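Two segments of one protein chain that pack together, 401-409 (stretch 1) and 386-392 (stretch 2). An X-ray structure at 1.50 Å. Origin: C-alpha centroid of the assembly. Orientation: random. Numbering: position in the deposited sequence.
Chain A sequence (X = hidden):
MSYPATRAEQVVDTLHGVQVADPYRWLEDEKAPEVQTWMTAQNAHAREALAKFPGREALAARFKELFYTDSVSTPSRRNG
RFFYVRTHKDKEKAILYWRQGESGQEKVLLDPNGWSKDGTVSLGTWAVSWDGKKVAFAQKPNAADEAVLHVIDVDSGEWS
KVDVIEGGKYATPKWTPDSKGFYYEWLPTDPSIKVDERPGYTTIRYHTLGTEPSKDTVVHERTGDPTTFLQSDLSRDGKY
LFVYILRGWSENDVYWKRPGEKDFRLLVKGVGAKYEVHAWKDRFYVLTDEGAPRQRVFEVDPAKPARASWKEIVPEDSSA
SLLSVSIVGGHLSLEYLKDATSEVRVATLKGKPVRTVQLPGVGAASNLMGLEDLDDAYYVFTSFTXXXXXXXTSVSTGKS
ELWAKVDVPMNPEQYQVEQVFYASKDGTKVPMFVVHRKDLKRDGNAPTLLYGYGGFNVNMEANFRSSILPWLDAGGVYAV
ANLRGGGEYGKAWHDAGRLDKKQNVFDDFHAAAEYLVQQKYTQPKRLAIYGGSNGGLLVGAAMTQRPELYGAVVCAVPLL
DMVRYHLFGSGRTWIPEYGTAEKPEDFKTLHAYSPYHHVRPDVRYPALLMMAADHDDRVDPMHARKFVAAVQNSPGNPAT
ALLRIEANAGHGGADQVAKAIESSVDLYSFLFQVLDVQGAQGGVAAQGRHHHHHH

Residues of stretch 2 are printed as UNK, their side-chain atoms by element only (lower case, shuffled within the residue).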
ATOM      1  N   GLU A 401      -6.849  18.552 -20.874  1.00 13.54           N
ATOM      2  CA  GLU A 401      -5.664  18.557 -21.746  1.00 17.30           C
ATOM      3  C   GLU A 401      -4.651  17.589 -21.168  1.00 15.77           C
ATOM      4  O   GLU A 401      -4.473  17.568 -19.955  1.00 13.75           O
ATOM      5  CB  GLU A 401      -4.986  19.942 -21.746  1.00 21.70           C
ATOM      6  CG  GLU A 401      -5.867  21.130 -22.080  1.00 27.51           C
ATOM      7  CD  GLU A 401      -5.128  22.451 -21.925  1.00 27.11           C
ATOM      8  OE1 GLU A 401      -4.164  22.697 -22.695  1.00 34.90           O
ATOM      9  OE2 GLU A 401      -5.495  23.241 -21.033  1.00 33.95           O
ATOM     10  N   LEU A 402      -3.955  16.833 -22.014  1.00 12.20           N
ATOM     11  CA  LEU A 402      -2.798  16.075 -21.560  1.00 12.86           C
ATOM     12  C   LEU A 402      -1.720  17.021 -21.055  1.00 13.67           C
ATOM     13  O   LEU A 402      -1.309  17.974 -21.741  1.00 16.46           O
ATOM     14  CB  LEU A 402      -2.263  15.185 -22.673  1.00 11.98           C
ATOM     15  CG  LEU A 402      -1.078  14.297 -22.284  1.00 14.06           C
ATOM     16  CD1 LEU A 402      -1.532  13.173 -21.361  1.00 12.27           C
ATOM     17  CD2 LEU A 402      -0.443  13.754 -23.549  1.00 15.59           C
ATOM     18  N   TRP A 403      -1.251  16.767 -19.851  1.00 12.01           N
ATOM     19  CA  TRP A 403      -0.262  17.586 -19.197  1.00 11.55           C
ATOM     20  C   TRP A 403       1.110  16.899 -19.159  1.00 12.69           C
ATOM     21  O   TRP A 403       2.127  17.568 -19.278  1.00 15.37           O
ATOM     22  CB  TRP A 403      -0.746  17.925 -17.793  1.00 12.30           C
ATOM     23  CG  TRP A 403       0.089  18.904 -17.010  1.00 12.27           C
ATOM     24  CD1 TRP A 403       0.089  20.264 -17.144  1.00 13.84           C
ATOM     25  CD2 TRP A 403       0.980  18.613 -15.937  1.00 12.63           C
ATOM     26  NE1 TRP A 403       0.947  20.831 -16.237  1.00 15.13           N
ATOM     27  CE2 TRP A 403       1.519  19.840 -15.488  1.00 14.80           C
ATOM     28  CE3 TRP A 403       1.421  17.430 -15.330  1.00 12.00           C
ATOM     29  CZ2 TRP A 403       2.441  19.917 -14.444  1.00 15.15           C
ATOM     30  CZ3 TRP A 403       2.324  17.509 -14.286  1.00 13.80           C
ATOM     31  CH2 TRP A 403       2.833  18.747 -13.857  1.00 15.07           C
ATOM     32  N   ALA A 404       1.132  15.591 -18.908  1.00 10.17           N
ATOM     33  CA  ALA A 404       2.370  14.819 -18.903  1.00 11.65           C
ATOM     34  C   ALA A 404       2.076  13.396 -19.287  1.00 11.36           C
ATOM     35  O   ALA A 404       0.998  12.911 -19.054  1.00 10.99           O
ATOM     36  CB  ALA A 404       3.020  14.858 -17.516  1.00 10.96           C
ATOM     37  N   LYS A 405       3.060  12.733 -19.892  1.00 11.06           N
ATOM     38  CA  LYS A 405       2.966  11.335 -20.270  1.00 13.22           C
ATOM     39  C   LYS A 405       4.345  10.732 -20.124  1.00 12.10           C
ATOM     40  O   LYS A 405       5.317  11.329 -20.584  1.00 14.57           O
ATOM     41  CB  LYS A 405       2.496  11.260 -21.731  1.00 16.37           C
ATOM     42  CG  LYS A 405       2.429   9.892 -22.352  1.00 20.60           C
ATOM     43  CD  LYS A 405       1.694   9.923 -23.711  1.00 23.07           C
ATOM     44  CE  LYS A 405       2.560  10.485 -24.840  1.00 24.83           C
ATOM     45  NZ  LYS A 405       3.141   9.419 -25.744  1.00 28.01           N
ATOM     46  N   VAL A 406       4.443   9.575 -19.470  1.00 10.76           N
ATOM     47  CA  VAL A 406       5.715   8.840 -19.377  1.00 11.40           C
ATOM     48  C   VAL A 406       5.975   8.078 -20.667  1.00 12.36           C
ATOM     49  O   VAL A 406       5.155   7.263 -21.096  1.00 14.49           O
ATOM     50  CB  VAL A 406       5.720   7.852 -18.191  1.00 12.43           C
ATOM     51  CG1 VAL A 406       7.065   7.198 -18.098  1.00 14.69           C
ATOM     52  CG2 VAL A 406       5.409   8.570 -16.882  1.00 12.76           C
ATOM     53  N   ASP A 407       7.103   8.370 -21.305  1.00 12.97           N
ATOM     54  CA  ASP A 407       7.510   7.665 -22.503  1.00 16.90           C
ATOM     55  C   ASP A 407       8.260   6.397 -22.063  1.00 15.90           C
ATOM     56  O   ASP A 407       9.196   6.457 -21.250  1.00 17.76           O
ATOM     57  CB  ASP A 407       8.398   8.565 -23.363  1.00 22.15           C
ATOM     58  CG  ASP A 407       7.592   9.608 -24.131  1.00 23.82           C
ATOM     59  OD1 ASP A 407       7.225  10.646 -23.541  1.00 31.86           O
ATOM     60  OD2 ASP A 407       7.263   9.463 -25.331  1.00 33.09           O
ATOM     61  N   VAL A 408       7.819   5.258 -22.569  1.00 15.97           N
ATOM     62  CA  VAL A 408       8.405   3.969 -22.232  1.00 15.66           C
ATOM     63  C   VAL A 408       8.669   3.230 -23.555  1.00 15.08           C
ATOM     64  O   VAL A 408       7.825   3.254 -24.440  1.00 14.04           O
ATOM     65  CB  VAL A 408       7.415   3.156 -21.345  1.00 17.33           C
ATOM     66  CG1 VAL A 408       7.952   1.780 -21.037  1.00 18.51           C
ATOM     67  CG2 VAL A 408       7.132   3.873 -20.037  1.00 19.34           C
ATOM     68  N   PRO A 409       9.837   2.605 -23.716  1.00 14.11           N
ATOM     69  CA  PRO A 409      10.169   1.928 -24.982  1.00 14.79           C
ATOM     70  C   PRO A 409       9.444   0.590 -25.100  1.00 13.54           C
ATOM     71  O   PRO A 409      10.040  -0.462 -24.870  1.00 14.67           O
ATOM     72  CB  PRO A 409      11.684   1.758 -24.899  1.00 14.82           C
ATOM     73  CG  PRO A 409      11.960   1.678 -23.442  1.00 15.35           C
ATOM     74  CD  PRO A 409      10.959   2.577 -22.773  1.00 14.28           C
ATOM     75  N   UNK A 386      -0.637   1.043 -20.544  1.00 16.02           N
ATOM     76  CA  UNK A 386      -0.548   2.509 -20.758  1.00 18.11           C
ATOM     77  C   UNK A 386       0.246   3.134 -19.617  1.00 15.26           C
ATOM     78  O   UNK A 386      -0.261   3.234 -18.497  1.00 15.50           O
ATOM     79  o   UNK A 386      -2.768   2.699 -21.817  1.00 25.07           O
ATOM     80  c   UNK A 386      -1.860   4.685 -21.060  1.00 22.79           C
ATOM     81  c   UNK A 386      -1.960   3.191 -20.753  1.00 17.20           C
ATOM     82  N   UNK A 387       1.464   3.592 -19.873  1.00 13.97           N
ATOM     83  CA  UNK A 387       2.200   4.351 -18.858  1.00 11.92           C
ATOM     84  C   UNK A 387       1.446   5.592 -18.348  1.00 11.53           C
ATOM     85  O   UNK A 387       0.602   6.110 -19.077  1.00 11.48           O
ATOM     86  c   UNK A 387       2.268   3.402 -21.091  1.00 13.74           C
ATOM     87  c   UNK A 387       3.504   4.741 -19.599  1.00 12.66           C
ATOM     88  c   UNK A 387       3.649   3.724 -20.632  1.00 14.89           C
ATOM     89  N   UNK A 388       1.764   6.070 -17.142  1.00 12.31           N
ATOM     90  CA  UNK A 388       1.053   7.175 -16.509  1.00 15.11           C
ATOM     91  C   UNK A 388       0.924   8.377 -17.406  1.00 11.73           C
ATOM     92  O   UNK A 388       1.884   8.850 -17.986  1.00 11.79           O
ATOM     93  n   UNK A 388       1.228   8.420 -10.700  1.00 30.43           N
ATOM     94  c   UNK A 388       2.075   9.063 -11.500  1.00 29.34           C
ATOM     95  c   UNK A 388       1.478   6.806 -14.001  1.00 25.25           C
ATOM     96  n   UNK A 388       2.679   8.433 -12.516  1.00 29.34           N
ATOM     97  n   UNK A 388       2.333  10.353 -11.269  1.00 28.29           N
ATOM     98  c   UNK A 388       2.477   7.026 -12.867  1.00 25.98           C
ATOM     99  c   UNK A 388       1.760   7.637 -15.218  1.00 19.11           C
ATOM    100  N   UNK A 389      -0.300   8.870 -17.483  1.00  9.84           N
ATOM    101  CA  UNK A 389      -0.627  10.115 -18.132  1.00 11.16           C
ATOM    102  C   UNK A 389      -1.286  10.998 -17.101  1.00 10.95           C
ATOM    103  O   UNK A 389      -2.110  10.528 -16.338  1.00 14.55           O
ATOM    104  c   UNK A 389      -1.050   8.988 -20.365  1.00 12.90           C
ATOM    105  o   UNK A 389      -3.265   8.816 -21.266  1.00 19.88           O
ATOM    106  c   UNK A 389      -2.060   8.604 -21.419  1.00 16.03           C
ATOM    107  n   UNK A 389      -1.572   7.981 -22.481  1.00 19.52           N
ATOM    108  c   UNK A 389      -1.622   9.860 -19.232  1.00 11.71           C
ATOM    109  N   UNK A 390      -0.961  12.272 -17.084  1.00  7.51           N
ATOM    110  CA  UNK A 390      -1.627  13.234 -16.243  1.00  7.74           C
ATOM    111  C   UNK A 390      -2.379  14.218 -17.095  1.00  7.61           C
ATOM    112  O   UNK A 390      -1.838  14.756 -18.041  1.00  7.30           O
ATOM    113  c   UNK A 390      -1.358  15.037 -14.528  1.00  9.73           C
ATOM    114  c   UNK A 390       1.273  13.698 -13.746  1.00 11.23           C
ATOM    115  c   UNK A 390       0.166  13.008 -14.497  1.00  9.90           C
ATOM    116  c   UNK A 390      -0.628  13.983 -15.363  1.00  8.64           C
ATOM    117  N   UNK A 391      -3.640  14.437 -16.750  1.00  7.95           N
ATOM    118  CA  UNK A 391      -4.497  15.400 -17.414  1.00  8.71           C
ATOM    119  C   UNK A 391      -4.756  16.588 -16.514  1.00  9.66           C
ATOM    120  O   UNK A 391      -4.966  16.442 -15.304  1.00  9.34           O
ATOM    121  c   UNK A 391      -5.604  13.770 -18.959  1.00 10.93           C
ATOM    122  c   UNK A 391      -4.933  11.606 -19.706  1.00 13.80           C
ATOM    123  o   UNK A 391      -4.878  11.066 -22.003  1.00 15.19           O
ATOM    124  c   UNK A 391      -5.112  11.989 -21.005  1.00 10.27           C
ATOM    125  c   UNK A 391      -5.780  14.152 -20.263  1.00 11.13           C
ATOM    126  c   UNK A 391      -5.194  12.477 -18.703  1.00  9.77           C
ATOM    127  c   UNK A 391      -5.826  14.736 -17.831  1.00  9.02           C
ATOM    128  c   UNK A 391      -5.543  13.258 -21.314  1.00 13.37           C
ATOM    129  N   UNK A 392      -4.746  17.768 -17.117  1.00  9.01           N
ATOM    130  CA  UNK A 392      -5.110  18.994 -16.437  1.00 10.51           C
ATOM    131  C   UNK A 392      -6.507  19.349 -16.927  1.00 10.89           C
ATOM    132  O   UNK A 392      -6.760  19.434 -18.131  1.00 10.95           O
ATOM    133  n   UNK A 392      -2.990  24.896 -16.884  1.00 23.28           N
ATOM    134  c   UNK A 392      -3.391  22.505 -16.436  1.00 17.44           C
ATOM    135  c   UNK A 392      -4.454  21.453 -16.116  1.00 14.68           C
ATOM    136  c   UNK A 392      -3.905  23.904 -16.265  1.00 20.76           C
ATOM    137  c   UNK A 392      -4.115  20.106 -16.754  1.00 11.57           C
TER
HETATM  138  O   HOH W   1      -7.234  22.049 -19.095  1.00 28.21           O

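Position 386 carries three side-chain atoms, one carbon bearing an oxygen and a second carbon, and none of them touches stretch 1. That fork is threonine. Thr386 points away from stretch 1; its hydroxyl is hydrogen-bonded elsewhere in the structure.

At position 387 three carbons close a ring onto the backbone nitrogen, and one ring carbon lies 3.5 Å from CG2 of Val408. Only proline closes such a ring. Pro387 points toward stretch 1 and sits against two valines: the carbon near Val408 is its CG, and its CB lies 4.1 Å from CB of Val406. Proline has no N-H to donate, and here its ring carbons pack against the valine side chains.

Position 388 has three carbons, a nitrogen, then a carbon carrying two more nitrogens; its CB lies 4.1 Å from CG2 of Val406. The end is a guanidinium, hence arginine. The CA-to-CB bond of Arg388 points sideways, and its hydrogen bond across the contact is made by the backbone. Its O accepts from N of Val406 at 3.0 Å and also receives a CA-H...O contact from CA of Lys405 at 3.5 Å.

Position 389 shows three carbons, the third bearing one oxygen and one nitrogen; the first carbon, CB, is 3.9 Å from CD1 of Leu402. Five side-chain atoms ending in an amide make glutamine. The NE2 of Gln389 comes to 4.0 Å from CD of Lys405, a contact without a hydrogen bond.

Position 390 has four carbons, forked at the first, with one arm two carbons long; the carbon of the short arm is 3.8 Å from CE3 of Trp403. This is isoleucine. Buried Ile390 also places CD1 4.3 Å from CB of Ala404. Its N donates to O of Ala404 at 2.9 Å. Its O accepts twice, from N of Trp403 at 2.8 Å and N of Ala404 at 3.2 Å, marking the place where the register shifts by one residue, a beta bulge.

Position 391 has one carbon leading to a six-carbon ring that bears an oxygen, and one face of the ring lies under CD1 of Leu402. It is tyrosine. That methyl is 4.1 Å from the centroid of the Tyr391 ring, in a CH-pi contact. Within the stretch, OH of Tyr391 donates to OE1 of Gln389 at 2.9 Å, tying together two side chains on the same face.

Position 392 extends four carbons in a row to a nitrogen, and its CB is 4.1 Å from CB of Trp403. The chain is lysine. Lys392 is all t; farther out, its CD approaches the indole obliquely. Backbone bonds close the pair: N of Lys392 to O of Glu401 and N of Glu401 to O of Lys392, both 2.9 Å. One water donates to O of Lys392 and OE2 of Glu401.

The contact works as an antiparallel ladder with one bulge. Backbone bonds set the register, and the bulge absorbs an extra residue on stretch 1 by letting one carbonyl serve two amides, while Trp403 points toward the partner strand. Side chains then sort by face: Leu402 and Lys405 with Tyr391 and Gln389, Glu401 and Ala404 with Lys392 and Ile390. Beyond the strand, valines against proline continue the packing.

Stretch 2 386-392: TPRQIYK
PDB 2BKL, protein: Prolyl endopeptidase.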